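Long-range contact in putative S41 protease (Bacteroides fragilis NCTC 9343, PDB 3K50), which is probably a serine peptidase of family S41, with no established substrate or biological role: residues 76-81 against 90-95. Numbering follows the deposited sequence.
Sequences FDYTLY and YNALIS. With GOL (glycerol), chain C.
Leu80 and Ala92 meet on one face of the hairpin made by strands 76-82 and 90-97, Leu80 CD2 reaching Ala92 CB at 3.9 Å. Ala92 CB is also touched by Tyr78, two residues earlier: its CG sits in the crowded position between backbone N and carbonyl carbon (chi1 67°), and CD2 comes within 4.1 Å, while the hydroxyl end leads away and OH hydrogen-bonds to Glu127. Beyond Leu80, Tyr90 crosses that side chain at about a right angle, CD2 being 3.9 Å from Leu80 CB. At the other end Phe76 likewise crosses Ile94, CD2 against CG1.

On the opposite face Tyr81 crosses Leu93 obliquely, CE1 4.1 Å from Leu93 CB; Trp113 of the next strand meets the Tyr81 ring edge-to-face. Thr79 and Leu93 exchange two backbone hydrogen bonds, as do Tyr81 and Asn91; Ser95 N adds a straight one (169°) to Asp77 O. A water bridges Leu93 O and Thr79 OG1. Ser95 OG hydrogen-bonds glycerol O2 at 2.8 Å, and Asp77 OD2 weakly accepts O1. Backbone bonds thus set the register at the edge of a five-stranded antiparallel sheet, consistent with a PDZ-like domain; the Leu80 face is largely apolar, the Tyr81 face mixed, and the glycerol probably comes from crystallisation.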
loop_
_atom_site.group_PDB
_atom_site.type_symbol
_atom_site.label_atom_id
_atom_site.label_comp_id
_atom_site.label_asym_id
_atom_site.label_seq_id
_atom_site.Cartn_x
_atom_site.Cartn_y
_atom_site.Cartn_z
ATOM N N PHE A 76 -11.427 -2.809 9.876
ATOM C CA PHE A 76 -10.101 -3.172 10.418
ATOM C C PHE A 76 -9.452 -4.338 9.700
ATOM O O PHE A 76 -10.132 -5.190 9.156
ATOM C CB PHE A 76 -10.158 -3.470 11.903
ATOM C CG PHE A 76 -10.896 -4.778 12.250
ATOM C CD1 PHE A 76 -12.263 -4.804 12.361
ATOM C CD2 PHE A 76 -10.183 -5.961 12.469
ATOM C CE1 PHE A 76 -12.929 -5.976 12.676
ATOM C CE2 PHE A 76 -10.841 -7.131 12.746
ATOM C CZ PHE A 76 -12.215 -7.132 12.868
ATOM N N ASP A 77 -8.127 -4.346 9.684
ATOM C CA ASP A 77 -7.360 -5.483 9.176
ATOM C C ASP A 77 -6.752 -6.198 10.345
ATOM O O ASP A 77 -6.499 -5.593 11.386
ATOM C CB ASP A 77 -6.230 -5.055 8.233
ATOM C CG ASP A 77 -6.736 -4.523 6.919
ATOM O OD1 ASP A 77 -7.887 -4.889 6.558
ATOM O OD2 ASP A 77 -5.996 -3.721 6.265
ATOM N N TYR A 78 -6.453 -7.481 10.161
ATOM C CA TYR A 78 -5.948 -8.292 11.237
ATOM C C TYR A 78 -5.074 -9.468 10.801
ATOM O O TYR A 78 -4.980 -9.755 9.642
ATOM C CB TYR A 78 -7.142 -8.895 11.976
ATOM C CG TYR A 78 -7.892 -9.881 11.109
ATOM C CD1 TYR A 78 -8.883 -9.442 10.240
ATOM C CD2 TYR A 78 -7.587 -11.234 11.120
ATOM C CE1 TYR A 78 -9.560 -10.301 9.431
ATOM C CE2 TYR A 78 -8.246 -12.112 10.288
ATOM C CZ TYR A 78 -9.247 -11.635 9.449
ATOM O OH TYR A 78 -9.933 -12.480 8.614
ATOM N N THR A 79 -4.512 -10.170 11.777
ATOM C CA THR A 79 -3.761 -11.401 11.569
ATOM C C THR A 79 -4.134 -12.314 12.678
ATOM O O THR A 79 -4.151 -11.887 13.835
ATOM C CB THR A 79 -2.262 -11.228 11.747
ATOM O OG1 THR A 79 -1.795 -10.177 10.904
ATOM C CG2 THR A 79 -1.523 -12.562 11.424
ATOM N N LEU A 80 -4.389 -13.580 12.339
ATOM C CA LEU A 80 -4.735 -14.630 13.319
ATOM C C LEU A 80 -3.519 -15.295 13.938
ATOM O O LEU A 80 -2.527 -15.546 13.245
ATOM C CB LEU A 80 -5.529 -15.752 12.651
ATOM C CG LEU A 80 -6.882 -15.364 12.143
ATOM C CD1 LEU A 80 -7.662 -16.615 11.778
ATOM C CD2 LEU A 80 -7.615 -14.564 13.213
ATOM N N TYR A 81 -3.610 -15.556 15.238
ATOM C CA TYR A 81 -2.597 -16.278 16.002
ATOM C C TYR A 81 -3.326 -17.314 16.820
ATOM O O TYR A 81 -4.353 -17.014 17.430
ATOM C CB TYR A 81 -1.839 -15.361 16.980
ATOM C CG TYR A 81 -0.888 -14.448 16.318
ATOM C CD1 TYR A 81 -1.346 -13.327 15.636
ATOM C CD2 TYR A 81 0.484 -14.685 16.352
ATOM C CE1 TYR A 81 -0.486 -12.490 14.993
ATOM C CE2 TYR A 81 1.359 -13.845 15.680
ATOM C CZ TYR A 81 0.855 -12.730 15.025
ATOM O OH TYR A 81 1.692 -11.851 14.386
ATOM N N TYR A 90 -8.414 -18.873 17.801
ATOM C CA TYR A 90 -7.392 -17.921 17.385
ATOM C C TYR A 90 -7.726 -16.573 17.932
ATOM O O TYR A 90 -8.882 -16.279 18.149
ATOM C CB TYR A 90 -7.356 -17.792 15.862
ATOM C CG TYR A 90 -6.905 -19.016 15.125
ATOM C CD1 TYR A 90 -7.778 -20.080 14.868
ATOM C CD2 TYR A 90 -5.608 -19.093 14.637
ATOM C CE1 TYR A 90 -7.327 -21.214 14.175
ATOM C CE2 TYR A 90 -5.163 -20.182 13.969
ATOM C CZ TYR A 90 -6.008 -21.249 13.756
ATOM O OH TYR A 90 -5.508 -22.302 13.058
ATOM N N ASN A 91 -6.696 -15.766 18.147
ATOM C CA ASN A 91 -6.834 -14.357 18.523
ATOM C C ASN A 91 -6.497 -13.523 17.291
ATOM O O ASN A 91 -5.558 -13.852 16.570
ATOM C CB ASN A 91 -5.897 -14.003 19.671
ATOM C CG ASN A 91 -6.314 -14.628 20.970
ATOM O OD1 ASN A 91 -7.482 -14.648 21.291
ATOM N ND2 ASN A 91 -5.339 -15.112 21.753
ATOM N N ALA A 92 -7.266 -12.459 17.040
ATOM C CA ALA A 92 -7.029 -11.586 15.895
ATOM C C ALA A 92 -6.315 -10.267 16.299
ATOM O O ALA A 92 -6.907 -9.408 16.964
ATOM C CB ALA A 92 -8.344 -11.287 15.151
ATOM N N LEU A 93 -5.058 -10.119 15.892
ATOM C CA LEU A 93 -4.265 -8.937 16.182
ATOM C C LEU A 93 -4.595 -7.854 15.153
ATOM O O LEU A 93 -4.367 -8.056 13.962
ATOM C CB LEU A 93 -2.750 -9.251 16.127
ATOM C CG LEU A 93 -1.794 -8.074 16.289
ATOM C CD1 LEU A 93 -2.101 -7.320 17.566
ATOM C CD2 LEU A 93 -0.300 -8.492 16.282
ATOM N N ILE A 94 -5.089 -6.697 15.619
ATOM C CA ILE A 94 -5.475 -5.611 14.696
ATOM C C ILE A 94 -4.246 -4.868 14.179
ATOM O O ILE A 94 -3.437 -4.401 14.977
ATOM C CB ILE A 94 -6.506 -4.658 15.359
ATOM C CG1 ILE A 94 -7.794 -5.445 15.634
ATOM C CG2 ILE A 94 -6.766 -3.451 14.447
ATOM C CD1 ILE A 94 -8.866 -4.699 16.462
ATOM N N SER A 95 -4.134 -4.726 12.851
ATOM C CA SER A 95 -3.032 -4.085 12.205
ATOM C C SER A 95 -3.351 -2.682 11.635
ATOM O O SER A 95 -2.449 -1.951 11.362
ATOM C CB SER A 95 -2.581 -4.947 11.011
ATOM O OG SER A 95 -3.684 -5.131 10.084
HETATM C C1 GOL C . -2.903 -5.995 6.450
HETATM O O1 GOL C . -2.823 -4.583 6.534
HETATM C C2 GOL C . -2.310 -6.585 7.743
HETATM O O2 GOL C . -3.227 -7.419 8.458
HETATM C C3 GOL C . -0.983 -7.292 7.439
HETATM O O3 GOL C . -0.325 -7.732 8.603
HETATM O O HOH W 1 -1.945 -8.236 12.680
#